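Local coordinates for protein aldose 1-epimerase (Escherichia coli, PDB 3NRE) that probably interconverts the alpha and beta anomers of aldose sugars, as aldose 1-epimerases (mutarotases) do, at residues T129-V134 and S279-M284; P156-Q161 and I213-E218; S165-E170 and V200-A205; S11-V16 and G25-T30; S17-V22 and L89-C94. All coordinates share one frame; numbering follows the deposited sequence.

Contact 1 of 5, residues T129-V134 and S279-M284; sequences TVTLSV and STTSEM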
# COMPACT_ATOMS: atom_id res chain seq x y z
N THR A 129 1.52 7.42 12.06
CA THR A 129 1.71 8.21 10.85
C THR A 129 2.94 7.65 10.10
O THR A 129 4.02 7.48 10.67
CB THR A 129 1.90 9.71 11.16
OG1 THR A 129 0.81 10.19 11.96
CG2 THR A 129 1.99 10.55 9.88
N VAL A 130 2.77 7.40 8.82
CA VAL A 130 3.83 6.88 7.97
C VAL A 130 3.94 7.82 6.77
O VAL A 130 2.92 8.18 6.20
CB VAL A 130 3.53 5.45 7.45
CG1 VAL A 130 4.75 4.96 6.68
CG2 VAL A 130 3.16 4.45 8.61
N THR A 131 5.16 8.23 6.45
CA THR A 131 5.44 9.21 5.41
C THR A 131 6.49 8.63 4.42
O THR A 131 7.58 8.19 4.84
CB THR A 131 5.96 10.49 6.13
OG1 THR A 131 4.98 10.95 7.07
CG2 THR A 131 6.33 11.64 5.15
N LEU A 132 6.16 8.61 3.13
CA LEU A 132 7.10 8.24 2.08
C LEU A 132 7.46 9.50 1.27
O LEU A 132 6.56 10.23 0.87
CB LEU A 132 6.47 7.23 1.14
CG LEU A 132 6.47 5.74 1.49
CD1 LEU A 132 5.49 5.07 0.56
CD2 LEU A 132 7.92 5.14 1.41
N SER A 133 8.77 9.73 1.07
CA SER A 133 9.30 10.82 0.28
C SER A 133 10.32 10.25 -0.68
O SER A 133 11.29 9.61 -0.24
CB SER A 133 9.97 11.90 1.14
OG SER A 133 9.11 12.29 2.20
N VAL A 134 10.12 10.48 -1.99
CA VAL A 134 10.93 9.85 -3.02
C VAL A 134 11.51 10.91 -3.90
O VAL A 134 10.80 11.85 -4.26
CB VAL A 134 10.10 8.81 -3.84
CG1 VAL A 134 8.84 9.41 -4.47
CG2 VAL A 134 10.94 8.14 -4.93
N SER A 279 11.33 15.89 -5.71
CA SER A 279 10.78 14.89 -4.80
C SER A 279 9.27 15.02 -4.68
O SER A 279 8.69 16.06 -4.95
CB SER A 279 11.37 15.11 -3.40
OG SER A 279 12.79 15.07 -3.43
N THR A 280 8.63 13.97 -4.23
CA THR A 280 7.23 14.07 -3.84
C THR A 280 7.05 13.23 -2.55
O THR A 280 7.82 12.32 -2.32
CB THR A 280 6.25 13.62 -4.92
OG1 THR A 280 4.93 13.98 -4.51
CG2 THR A 280 6.33 12.11 -5.18
N THR A 281 6.04 13.60 -1.76
CA THR A 281 5.81 13.00 -0.44
C THR A 281 4.34 12.68 -0.27
O THR A 281 3.46 13.41 -0.77
CB THR A 281 6.28 13.96 0.69
OG1 THR A 281 7.67 14.28 0.52
CG2 THR A 281 6.06 13.33 2.07
N SER A 282 4.04 11.56 0.39
CA SER A 282 2.65 11.25 0.76
C SER A 282 2.67 10.74 2.19
O SER A 282 3.67 10.23 2.62
CB SER A 282 2.00 10.21 -0.15
OG SER A 282 2.70 9.01 -0.16
N GLU A 283 1.54 10.84 2.89
CA GLU A 283 1.43 10.37 4.26
C GLU A 283 0.17 9.52 4.40
O GLU A 283 -0.85 9.82 3.79
CB GLU A 283 1.37 11.60 5.18
CG GLU A 283 1.20 11.32 6.64
CD GLU A 283 0.83 12.57 7.42
OE1 GLU A 283 1.71 13.46 7.53
OE2 GLU A 283 -0.34 12.66 7.91
N MSE A 284 0.24 8.47 5.21
CA MSE A 284 -0.95 7.71 5.58
C MSE A 284 -0.98 7.74 7.10
O MSE A 284 0.06 7.48 7.71
CB MSE A 284 -0.79 6.27 5.11
CG MSE A 284 -1.81 5.28 5.67
SE MSE A 284 -1.65 3.48 5.11
CE MSE A 284 -0.04 2.93 6.00
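Val130 O is met by two donors of the facing strand: Met284 N reaches it at 2.9 Å in a full hydrogen bond, and the CA-H of Glu283 approaches the same oxygen as a weaker C-H...O contact. Val130 N in turn donates to Met284 O, and the same reciprocal pairing recurs at Leu132 with Ser282 and at Val134 with Thr280. The short strand axes run 169° apart in direction, 4.7 Å from each other at closest, which identifies a regular antiparallel pair without a bulge.

One face carries Thr131, Ser133, Thr281 and Glu283. Thr129 CG2 lies 3.4 Å from Glu283 CG and about as near to CD, so the methyl packs against the end of the extended Glu283 chain, where CG meets the carboxylate; its position anti to the backbone N carries it there. Farther along, Ser133 OG and Thr281 OG1 are hydrogen-bonded at 3.0 Å, in the conformer of Thr281 described here.

On the other face Val134 and Thr280 lie side by side, with Val134 CG1 to Thr280 CG2 at 3.8 Å. Val130, Leu132, Ser282 and Met284 (a selenomethionine) all touch Trp148 of strand 142-153, a strand of another sheet. The buried hydroxyl of Ser282 is not idle there, because it bonds to Thr146 OG1. A regular antiparallel pair whose Trp148-facing side packs on a second sheet is consistent with the beta-sandwich of the galactose mutarotase family.

Contact 2 of 5, residues P156-Q161 and I213-E218; sequences PQTRIQ and IEQPQE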
# COMPACT_ATOMS: atom_id res chain seq x y z
N PRO A 156 -15.88 -12.16 10.38
CA PRO A 156 -17.21 -12.14 9.76
C PRO A 156 -17.90 -10.83 10.07
O PRO A 156 -18.76 -10.42 9.31
CB PRO A 156 -17.95 -13.30 10.44
CG PRO A 156 -16.91 -14.23 10.87
CD PRO A 156 -15.66 -13.40 11.15
N GLN A 157 -17.51 -10.18 11.18
CA GLN A 157 -18.21 -8.95 11.62
C GLN A 157 -17.55 -7.68 11.03
O GLN A 157 -18.14 -6.62 11.14
CB GLN A 157 -18.19 -8.80 13.14
CG GLN A 157 -18.42 -10.10 13.90
CD GLN A 157 -19.66 -10.81 13.59
OE1 GLN A 157 -20.65 -10.22 13.13
NE2 GLN A 157 -19.71 -12.10 13.99
N THR A 158 -16.35 -7.77 10.50
CA THR A 158 -15.65 -6.58 9.92
C THR A 158 -16.47 -5.88 8.82
O THR A 158 -17.14 -6.54 8.01
CB THR A 158 -14.28 -6.98 9.30
OG1 THR A 158 -13.51 -7.68 10.26
CG2 THR A 158 -13.49 -5.76 8.88
N ARG A 159 -16.41 -4.54 8.82
CA ARG A 159 -17.06 -3.72 7.80
C ARG A 159 -16.10 -2.58 7.43
O ARG A 159 -15.35 -2.12 8.27
CB ARG A 159 -18.40 -3.14 8.30
CG ARG A 159 -19.45 -4.25 8.71
CD ARG A 159 -20.82 -3.70 8.90
NE ARG A 159 -20.81 -2.44 9.65
CZ ARG A 159 -21.84 -1.58 9.67
NH1 ARG A 159 -22.95 -1.86 9.01
NH2 ARG A 159 -21.75 -0.44 10.37
N ILE A 160 -16.09 -2.19 6.17
CA ILE A 160 -15.31 -1.04 5.72
C ILE A 160 -16.17 -0.03 4.97
O ILE A 160 -17.25 -0.36 4.46
CB ILE A 160 -14.14 -1.46 4.78
CG1 ILE A 160 -14.67 -2.08 3.49
CG2 ILE A 160 -13.22 -2.43 5.51
CD1 ILE A 160 -13.56 -2.26 2.41
N GLN A 161 -15.66 1.20 4.97
CA GLN A 161 -16.32 2.32 4.31
C GLN A 161 -15.23 3.16 3.65
O GLN A 161 -14.26 3.54 4.29
CB GLN A 161 -17.10 3.18 5.27
CG GLN A 161 -17.92 4.27 4.55
CD GLN A 161 -18.68 5.15 5.52
OE1 GLN A 161 -18.45 5.13 6.74
NE2 GLN A 161 -19.60 5.95 4.99
N ILE A 213 -12.17 1.35 8.91
CA ILE A 213 -12.17 -0.08 9.02
C ILE A 213 -12.79 -0.40 10.39
O ILE A 213 -12.15 -0.14 11.40
CB ILE A 213 -10.74 -0.67 8.93
CG1 ILE A 213 -10.11 -0.45 7.54
CG2 ILE A 213 -10.72 -2.15 9.22
CD1 ILE A 213 -9.37 0.88 7.39
N GLU A 214 -13.99 -1.00 10.42
CA GLU A 214 -14.65 -1.31 11.67
C GLU A 214 -14.43 -2.73 12.09
O GLU A 214 -14.67 -3.65 11.29
CB GLU A 214 -16.16 -1.09 11.57
CG GLU A 214 -16.52 0.34 11.24
CD GLU A 214 -18.00 0.56 10.94
OE1 GLU A 214 -18.83 -0.38 11.05
OE2 GLU A 214 -18.33 1.70 10.56
N GLN A 215 -14.07 -2.91 13.37
CA GLN A 215 -13.76 -4.21 13.95
C GLN A 215 -14.69 -4.39 15.16
O GLN A 215 -14.26 -4.40 16.31
CB GLN A 215 -12.27 -4.28 14.28
CG GLN A 215 -11.33 -4.08 13.06
CD GLN A 215 -11.34 -5.26 12.11
OE1 GLN A 215 -12.27 -6.10 12.16
NE2 GLN A 215 -10.24 -5.43 11.33
N PRO A 216 -15.98 -4.48 14.88
CA PRO A 216 -16.95 -4.40 16.00
C PRO A 216 -16.82 -5.52 17.04
O PRO A 216 -17.17 -5.31 18.22
CB PRO A 216 -18.29 -4.45 15.30
CG PRO A 216 -18.09 -4.95 13.99
CD PRO A 216 -16.66 -4.66 13.59
N GLN A 217 -16.33 -6.69 16.61
CA GLN A 217 -16.14 -7.84 17.50
C GLN A 217 -15.12 -7.57 18.60
O GLN A 217 -15.17 -8.25 19.65
CB GLN A 217 -15.77 -9.11 16.70
CG GLN A 217 -14.38 -9.14 16.10
CD GLN A 217 -14.15 -8.17 14.92
OE1 GLN A 217 -15.07 -7.52 14.42
NE2 GLN A 217 -12.92 -8.09 14.48
N GLU A 218 -14.22 -6.60 18.35
CA GLU A 218 -13.16 -6.14 19.25
C GLU A 218 -13.49 -4.75 19.82
O GLU A 218 -12.71 -4.18 20.60
CB GLU A 218 -11.81 -6.00 18.52
CG GLU A 218 -11.19 -7.25 17.88
CD GLU A 218 -10.55 -8.19 18.90
OE1 GLU A 218 -10.75 -7.99 20.11
OE2 GLU A 218 -9.84 -9.12 18.47
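Close to one margin of the large antiparallel sheet, strand 159-162 pairs with strand 210-215, and Arg159 faces Glu214 as a hydrogen-bonded pair. Glu214 N donates to Arg159 O at 2.8 Å, and Arg159 N answers to Glu214 O. Above this pair the guanidinium comes to the carboxylate side-on: Arg159 NH2 sits 3.0 Å from Glu214 OE1 on its syn lone pair, while Arg159 NE reaches the same oxygen at 3.2 Å. OE1 lies near the guanidinium plane, although the two flat groups are turned 45° apart. The bend at chi3 (-44°) places NE for this grip, and Glu214 OE2 is engaged by Arg212.

Where strand 210-215 ends and 159-162 begins, Gln215 OE1 takes two donors from opposite faces of its amide. Thr158 OG1 donates to Gln215 OE1 at 2.8 Å; Gln217 NE2, above the amide plane, is 3.1 Å from the same oxygen. Thr158 OG1 also bonds to Ser155 N. Pro216 CG rests on Gln157 O at 3.3 Å. On the buried face Ile160 CG2 and Ile213 CG1 meet at 4.2 Å, and both side chains touch Phe251. Such a margin pair, polar at Arg159-Glu214 and buried at Ile160-Ile213, is consistent with the family's beta-sandwich.

Contact 3 of 5, residues S165-E170 and V200-A205; sequences SGYWLE and VNNGFA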
# COMPACT_ATOMS: atom_id res chain seq x y z
N SER A 165 -16.55 6.18 -6.73
CA SER A 165 -17.50 6.53 -7.79
C SER A 165 -17.45 5.57 -8.96
O SER A 165 -18.15 5.81 -9.96
CB SER A 165 -17.22 7.96 -8.28
OG SER A 165 -15.96 8.02 -8.91
N GLY A 166 -16.58 4.55 -8.87
CA GLY A 166 -16.46 3.54 -9.88
C GLY A 166 -15.33 2.62 -9.58
O GLY A 166 -14.62 2.83 -8.60
N TYR A 167 -15.18 1.59 -10.40
CA TYR A 167 -14.12 0.61 -10.18
C TYR A 167 -13.66 -0.00 -11.49
O TYR A 167 -14.32 0.13 -12.50
CB TYR A 167 -14.58 -0.48 -9.22
CG TYR A 167 -15.40 -1.61 -9.81
CD1 TYR A 167 -16.57 -1.35 -10.51
CD2 TYR A 167 -15.02 -2.92 -9.64
CE1 TYR A 167 -17.34 -2.39 -11.03
CE2 TYR A 167 -15.77 -3.96 -10.18
CZ TYR A 167 -16.92 -3.69 -10.86
OH TYR A 167 -17.66 -4.72 -11.38
N TRP A 168 -12.50 -0.63 -11.44
CA TRP A 168 -12.02 -1.42 -12.59
C TRP A 168 -12.32 -2.88 -12.36
O TRP A 168 -11.94 -3.45 -11.32
CB TRP A 168 -10.52 -1.24 -12.79
CG TRP A 168 -10.14 0.15 -13.25
CD1 TRP A 168 -10.10 0.58 -14.54
CD2 TRP A 168 -9.77 1.27 -12.44
NE1 TRP A 168 -9.71 1.88 -14.59
CE2 TRP A 168 -9.52 2.34 -13.32
CE3 TRP A 168 -9.66 1.49 -11.07
CZ2 TRP A 168 -9.14 3.60 -12.88
CZ3 TRP A 168 -9.28 2.73 -10.62
CH2 TRP A 168 -9.03 3.78 -11.52
N LEU A 169 -12.93 -3.51 -13.33
CA LEU A 169 -13.16 -4.92 -13.28
C LEU A 169 -11.76 -5.54 -13.30
O LEU A 169 -10.81 -4.97 -13.87
CB LEU A 169 -13.96 -5.38 -14.51
CG LEU A 169 -15.48 -5.20 -14.45
CD1 LEU A 169 -15.86 -3.76 -14.22
CD2 LEU A 169 -16.06 -5.71 -15.76
N GLU A 170 -11.63 -6.71 -12.72
CA GLU A 170 -10.38 -7.45 -12.83
C GLU A 170 -10.44 -8.23 -14.16
O GLU A 170 -11.46 -8.81 -14.52
CB GLU A 170 -10.20 -8.41 -11.65
CG GLU A 170 -8.84 -9.11 -11.63
CD GLU A 170 -8.72 -10.15 -10.50
OE1 GLU A 170 -9.75 -10.50 -9.90
OE2 GLU A 170 -7.61 -10.65 -10.31
N VAL A 200 -11.33 -11.16 -4.14
CA VAL A 200 -11.48 -9.78 -4.59
C VAL A 200 -10.10 -9.21 -4.94
O VAL A 200 -9.18 -9.28 -4.16
CB VAL A 200 -12.06 -8.88 -3.50
CG1 VAL A 200 -12.05 -7.40 -3.96
CG2 VAL A 200 -13.46 -9.32 -3.08
N ASN A 201 -9.95 -8.63 -6.13
CA ASN A 201 -8.70 -7.94 -6.49
C ASN A 201 -9.07 -6.82 -7.42
O ASN A 201 -9.02 -6.97 -8.63
CB ASN A 201 -7.72 -8.90 -7.16
CG ASN A 201 -6.52 -8.20 -7.78
OD1 ASN A 201 -5.96 -7.29 -7.19
ND2 ASN A 201 -6.10 -8.65 -8.98
N ASN A 202 -9.44 -5.69 -6.85
CA ASN A 202 -10.05 -4.60 -7.65
C ASN A 202 -9.59 -3.27 -7.17
O ASN A 202 -9.53 -3.03 -5.93
CB ASN A 202 -11.59 -4.65 -7.62
CG ASN A 202 -12.15 -5.89 -8.24
OD1 ASN A 202 -12.26 -6.96 -7.60
ND2 ASN A 202 -12.49 -5.80 -9.55
N GLY A 203 -9.34 -2.37 -8.13
CA GLY A 203 -9.07 -0.99 -7.84
C GLY A 203 -10.36 -0.15 -7.94
O GLY A 203 -11.29 -0.50 -8.70
N PHE A 204 -10.41 0.92 -7.13
CA PHE A 204 -11.57 1.79 -7.01
C PHE A 204 -11.10 3.23 -7.23
O PHE A 204 -10.02 3.62 -6.79
CB PHE A 204 -12.22 1.64 -5.61
CG PHE A 204 -12.80 0.27 -5.40
CD1 PHE A 204 -11.98 -0.78 -5.03
CD2 PHE A 204 -14.13 0.03 -5.64
CE1 PHE A 204 -12.49 -2.05 -4.91
CE2 PHE A 204 -14.66 -1.23 -5.52
CZ PHE A 204 -13.83 -2.30 -5.13
N ALA A 205 -11.94 3.99 -7.92
CA ALA A 205 -11.64 5.40 -8.23
C ALA A 205 -12.63 6.29 -7.52
O ALA A 205 -13.66 5.83 -6.99
CB ALA A 205 -11.74 5.66 -9.74
O HOH W 1 -9.17 -3.48 -10.77
O HOH W 2 -14.00 -7.94 -11.18
O HOH W 3 -11.66 -9.52 -8.47
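Trp168 and Gly203 make the tight half of this contact, for Trp168 N donates to Gly203 O at 3.0 Å while the indole edge runs beside the same glycine. A side chain on Gly203 would begin 3.4 Å from Trp168 CE3, and so would be tight against the indole. Beyond it the indole reaches Ala205, Trp168 CH2 to Ala205 CB at 3.7 Å. On the other face of the sheet Tyr167 CB sits against Phe204 CD2 at 3.6 Å, in the non-hydrogen-bonded pair of the two strands, whose short axes run antiparallel at 154°.

Past Trp168 the pairing loosens, as a water inserted between the backbones attests, and water and side chains take over the bonding. Water 1 accepts from Gly203 N and donates to Trp168 O. That carbonyl, Trp168 O, also receives Asn202 ND2 at 3.0 Å, in its plane and on a lone pair, so a side-chain amide supplies a bond the backbone does not. Farther out Asn201 ND2 donates to Glu170 OE2 at 2.8 Å from well above the carboxylate plane, the two flat groups standing 87° apart. Water 3 joins the Glu170 carboxylate, at OE1, to Asn202 OD1 and the Asn201 backbone N. Asn201 ND2 has a second acceptor in Trp174 O, and Glu170 OE1 a second donor in Trp199 NE1.

Strand 166-170 lies between strands 176-180 and 200-205, and the latter pairs in turn with strand 232-237; Trp168 meets Phe179 edge-to-face, and Phe204 stacks on Tyr233.

Contact 4 of 5, residues S11-V16 and G25-T30; sequences SLKLDV and GFWRDT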
# COMPACT_ATOMS: atom_id res chain seq x y z
N SER A 11 -0.29 2.32 24.93
CA SER A 11 -0.62 0.91 24.72
C SER A 11 -0.33 0.48 23.28
O SER A 11 -0.52 -0.68 22.92
CB SER A 11 -2.09 0.63 25.09
OG SER A 11 -3.00 1.25 24.18
N LEU A 12 0.11 1.43 22.46
CA LEU A 12 0.39 1.12 21.01
C LEU A 12 1.83 0.71 20.81
O LEU A 12 2.73 1.32 21.36
CB LEU A 12 0.18 2.32 20.10
CG LEU A 12 -1.24 2.80 19.86
CD1 LEU A 12 -1.18 3.92 18.79
CD2 LEU A 12 -2.16 1.67 19.43
N LYS A 13 2.02 -0.30 19.98
CA LYS A 13 3.36 -0.83 19.70
C LYS A 13 3.43 -1.13 18.21
O LYS A 13 2.48 -1.67 17.65
CB LYS A 13 3.60 -2.11 20.47
CG LYS A 13 5.07 -2.61 20.30
CD LYS A 13 5.43 -3.77 21.24
CE LYS A 13 4.88 -5.08 20.75
NZ LYS A 13 5.56 -6.32 21.41
N LEU A 14 4.56 -0.79 17.62
CA LEU A 14 4.81 -1.03 16.21
C LEU A 14 6.17 -1.71 16.03
O LEU A 14 7.16 -1.28 16.58
CB LEU A 14 4.83 0.32 15.46
CG LEU A 14 4.94 0.33 13.93
CD1 LEU A 14 3.60 -0.01 13.33
CD2 LEU A 14 5.51 1.67 13.36
N ASP A 15 6.21 -2.74 15.21
CA ASP A 15 7.48 -3.36 14.79
C ASP A 15 7.69 -3.11 13.29
O ASP A 15 6.75 -3.26 12.50
CB ASP A 15 7.42 -4.88 15.01
CG ASP A 15 7.63 -5.29 16.46
OD1 ASP A 15 7.86 -4.42 17.36
OD2 ASP A 15 7.63 -6.54 16.72
N VAL A 16 8.92 -2.75 12.90
CA VAL A 16 9.27 -2.44 11.51
C VAL A 16 10.55 -3.16 11.16
O VAL A 16 11.46 -3.19 11.97
CB VAL A 16 9.50 -0.93 11.27
CG1 VAL A 16 9.89 -0.63 9.82
CG2 VAL A 16 8.28 -0.10 11.70
N GLY A 25 4.28 -5.60 12.72
CA GLY A 25 3.19 -5.65 13.68
C GLY A 25 2.76 -4.26 14.10
O GLY A 25 3.56 -3.35 14.12
N PHE A 26 1.48 -4.14 14.42
CA PHE A 26 0.91 -2.93 14.98
C PHE A 26 -0.20 -3.40 15.92
O PHE A 26 -1.15 -4.07 15.48
CB PHE A 26 0.36 -2.05 13.85
CG PHE A 26 -0.19 -0.74 14.30
CD1 PHE A 26 0.34 -0.07 15.39
CD2 PHE A 26 -1.20 -0.11 13.58
CE1 PHE A 26 -0.19 1.17 15.80
CE2 PHE A 26 -1.71 1.12 13.98
CZ PHE A 26 -1.24 1.76 15.07
N TRP A 27 -0.03 -3.09 17.21
CA TRP A 27 -0.89 -3.61 18.25
C TRP A 27 -1.31 -2.53 19.25
O TRP A 27 -0.63 -1.53 19.43
CB TRP A 27 -0.18 -4.68 19.09
CG TRP A 27 0.36 -5.88 18.39
CD1 TRP A 27 -0.29 -7.10 18.21
CD2 TRP A 27 1.67 -6.03 17.82
NE1 TRP A 27 0.55 -7.96 17.55
CE2 TRP A 27 1.74 -7.33 17.29
CE3 TRP A 27 2.79 -5.21 17.76
CZ2 TRP A 27 2.92 -7.85 16.74
CZ3 TRP A 27 3.95 -5.70 17.14
CH2 TRP A 27 4.01 -7.02 16.68
N ARG A 28 -2.49 -2.73 19.82
CA ARG A 28 -2.93 -1.97 20.98
C ARG A 28 -3.04 -3.01 22.07
O ARG A 28 -3.84 -3.93 21.96
CB ARG A 28 -4.27 -1.30 20.72
CG ARG A 28 -4.64 -0.29 21.80
CD ARG A 28 -6.13 -0.21 21.95
NE ARG A 28 -6.70 -1.53 22.22
CZ ARG A 28 -7.71 -2.05 21.53
NH1 ARG A 28 -8.27 -1.35 20.55
NH2 ARG A 28 -8.16 -3.26 21.84
N ASP A 29 -2.18 -2.91 23.09
CA ASP A 29 -2.03 -4.00 24.07
C ASP A 29 -1.72 -5.26 23.25
O ASP A 29 -0.82 -5.20 22.42
CB ASP A 29 -3.30 -4.14 24.97
CG ASP A 29 -3.43 -3.00 25.95
OD1 ASP A 29 -2.36 -2.57 26.46
OD2 ASP A 29 -4.57 -2.53 26.22
N THR A 30 -2.46 -6.36 23.43
CA THR A 30 -2.21 -7.61 22.69
C THR A 30 -3.11 -7.76 21.43
O THR A 30 -3.04 -8.78 20.74
CB THR A 30 -2.40 -8.84 23.59
OG1 THR A 30 -3.75 -8.88 24.05
CG2 THR A 30 -1.40 -8.79 24.81
O HOH W 4 0.90 -3.14 22.29
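Ser11 and Asp29 close the open end of a beta hairpin, strands 12-17 and 22-28, whose short axes run 173° apart in direction. Ser11 O takes Asp29 N at 2.8 Å and also a water that donates on to Asp29 O. Leu12 points to the buried face, its CD2 4.2 Å from Phe26 CE1. Lys13 exchanges two backbone bonds with Trp27, and its CE passes over the CE3-CZ3 rim of the indole, 3.7 Å from Trp27 CE3; NZ forms an off-centre cation-pi contact, 5.0 Å from the centroid of the six-membered ring. Leu14 returns to the buried face, with CD1 3.9 Å from Phe26 CD1. Both leucines and Phe26 pack on strand 114-123. Asp15 sets its carboxylate at the indole edge, the planes 80° apart; OD2 is salt-bridged to Lys39, and OD1 bonds to Thr6 OG1. An alanine in place of Trp27 would probably leave the Lys13 chain without the ring its end meets and open a gap between Lys13, Asp15 and Gly25. A CB on Gly25 would clash with Trp27 CH2: the Gly25 CA already lies 3.3 Å above the indole plane, toward the rim.

Contact 5 of 5, residues S17-V22 and L89-C94; sequences SDQGGV and LGEWQC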
# COMPACT_ATOMS: atom_id res chain seq x y z
N SER A 17 10.62 -3.73 9.95
CA SER A 17 11.80 -4.42 9.49
C SER A 17 12.52 -3.64 8.42
O SER A 17 11.85 -3.04 7.56
CB SER A 17 11.40 -5.79 8.90
OG SER A 17 12.49 -6.42 8.28
N ASP A 18 13.84 -3.74 8.41
CA ASP A 18 14.64 -3.18 7.30
C ASP A 18 14.49 -3.99 6.00
O ASP A 18 14.98 -3.55 4.97
CB ASP A 18 16.11 -3.00 7.64
CG ASP A 18 16.84 -4.31 8.05
OD1 ASP A 18 16.25 -5.40 8.06
OD2 ASP A 18 18.05 -4.17 8.42
N GLN A 19 13.91 -5.18 6.06
CA GLN A 19 13.68 -6.00 4.86
C GLN A 19 12.40 -5.47 4.22
O GLN A 19 11.28 -5.75 4.68
CB GLN A 19 13.52 -7.48 5.21
CG GLN A 19 14.67 -8.03 5.95
CD GLN A 19 15.99 -7.95 5.21
OE1 GLN A 19 16.17 -8.63 4.20
NE2 GLN A 19 16.94 -7.16 5.73
N GLY A 20 12.56 -4.67 3.18
CA GLY A 20 11.41 -4.11 2.49
C GLY A 20 10.80 -2.85 3.11
O GLY A 20 9.79 -2.36 2.65
N GLY A 21 11.31 -2.40 4.24
CA GLY A 21 10.70 -1.31 4.94
C GLY A 21 9.29 -1.61 5.41
O GLY A 21 8.42 -0.76 5.42
N VAL A 22 9.09 -2.86 5.80
CA VAL A 22 7.78 -3.36 6.10
C VAL A 22 7.44 -3.23 7.58
O VAL A 22 8.30 -3.36 8.46
CB VAL A 22 7.60 -4.81 5.66
CG1 VAL A 22 7.91 -4.96 4.15
CG2 VAL A 22 8.47 -5.81 6.52
N LEU A 89 11.04 -4.96 -1.88
CA LEU A 89 11.95 -6.04 -2.09
C LEU A 89 13.40 -5.72 -1.66
O LEU A 89 14.27 -6.58 -1.73
CB LEU A 89 11.97 -6.42 -3.57
CG LEU A 89 10.61 -6.80 -4.16
CD1 LEU A 89 10.79 -7.10 -5.66
CD2 LEU A 89 10.07 -7.98 -3.43
N GLY A 90 13.65 -4.49 -1.31
CA GLY A 90 15.03 -4.02 -1.03
C GLY A 90 15.35 -3.99 0.45
O GLY A 90 14.45 -4.06 1.31
N GLU A 91 16.63 -3.90 0.75
CA GLU A 91 17.04 -3.76 2.14
C GLU A 91 17.27 -2.28 2.47
O GLU A 91 18.02 -1.59 1.78
CB GLU A 91 18.30 -4.57 2.40
CG GLU A 91 18.11 -6.08 2.35
CD GLU A 91 19.33 -6.79 2.92
OE1 GLU A 91 19.47 -6.81 4.17
OE2 GLU A 91 20.14 -7.31 2.12
N TRP A 92 16.61 -1.80 3.52
CA TRP A 92 16.65 -0.39 3.89
C TRP A 92 17.66 -0.19 5.00
O TRP A 92 18.07 -1.16 5.67
CB TRP A 92 15.27 0.07 4.35
CG TRP A 92 14.18 0.01 3.28
CD1 TRP A 92 13.82 -1.08 2.51
CD2 TRP A 92 13.31 1.09 2.89
NE1 TRP A 92 12.77 -0.73 1.69
CE2 TRP A 92 12.45 0.59 1.88
CE3 TRP A 92 13.17 2.44 3.28
CZ2 TRP A 92 11.47 1.37 1.29
CZ3 TRP A 92 12.24 3.21 2.67
CH2 TRP A 92 11.36 2.66 1.70
N GLN A 93 18.05 1.08 5.21
CA GLN A 93 18.97 1.45 6.27
C GLN A 93 18.27 2.37 7.24
O GLN A 93 17.58 3.30 6.85
CB GLN A 93 20.18 2.15 5.67
CG GLN A 93 21.19 1.20 4.99
CD GLN A 93 20.77 0.69 3.61
OE1 GLN A 93 20.75 -0.55 3.38
NE2 GLN A 93 20.41 1.62 2.68
N CYS A 94 18.52 2.17 8.53
CA CYS A 94 17.94 3.04 9.55
C CYS A 94 18.82 4.30 9.72
O CYS A 94 20.02 4.16 9.90
CB CYS A 94 17.80 2.25 10.87
SG CYS A 94 17.23 3.23 12.23
O HOH W 5 18.66 -1.24 8.97
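Two backbone bonds join the segments, Trp92 N to Asp18 O at 2.8 Å and nearly straight (175°), and Gly20 N to Gly90 O at 2.7 Å and more bent (142°). They bridge Gln19 with Glu91, and so fasten the connecting loop of the hairpin of strands 12-17 and 22-28 to the chain entering strand 93-97. The loop starts with an ST turn, Ser17 OG accepting from Gln19 N.

Gln19 is bent at chi2, and its NE2 gives its two hydrogens to two carboxylates. Gln19 NE2 is 3.0 Å from Glu91 OE1, which it meets on the anti side but out of the carboxylate plane, in the Glu91 conformer described. Asp18 OD1 is also 3.0 Å from Gln19 NE2, but is met from above its carboxylate plane, and it has another donor in Thr3 N. The amide thus stands between like charges, and an alanine here would probably leave both carboxylates without this shared donor and their mutual repulsion less offset.

One face of Trp92 is covered by Gly21, with Gly20 C near NE1, which donates to Gly87 O. Gly20 has a positive phi, at which a CB would jam against the preceding carbonyl. At Gly21 a CB would come 2.9 Å from Trp92 CE2, a clash. The bare CA of Gly21 instead sits over the indole in a CH-pi contact, 3.8 Å from the centroid of the five-membered ring and 5° off its normal.

Overall arrangement
From the N terminus, contact 4 pairs the two arms of the first hairpin, and contact 5 takes the loop between those arms to residues 89-94. Their segments alternate along the chain, so the two contacts cross; they touch where Val16 CG1 packs on Val22 O. Contact 1 opens only after both have closed, and joins strand 127-136 to 279-290 over the widest span. Nested inside it is contact 2, which itself encloses contact 3. Contacts 1 and 2 lie in the same nine-stranded sheet, where contact 5 also reaches its outer strand; contact 4 belongs to the small N-terminal sheet. Contact 3 ties strands of a further sheet, its centre about 31 Å from that of contact 4.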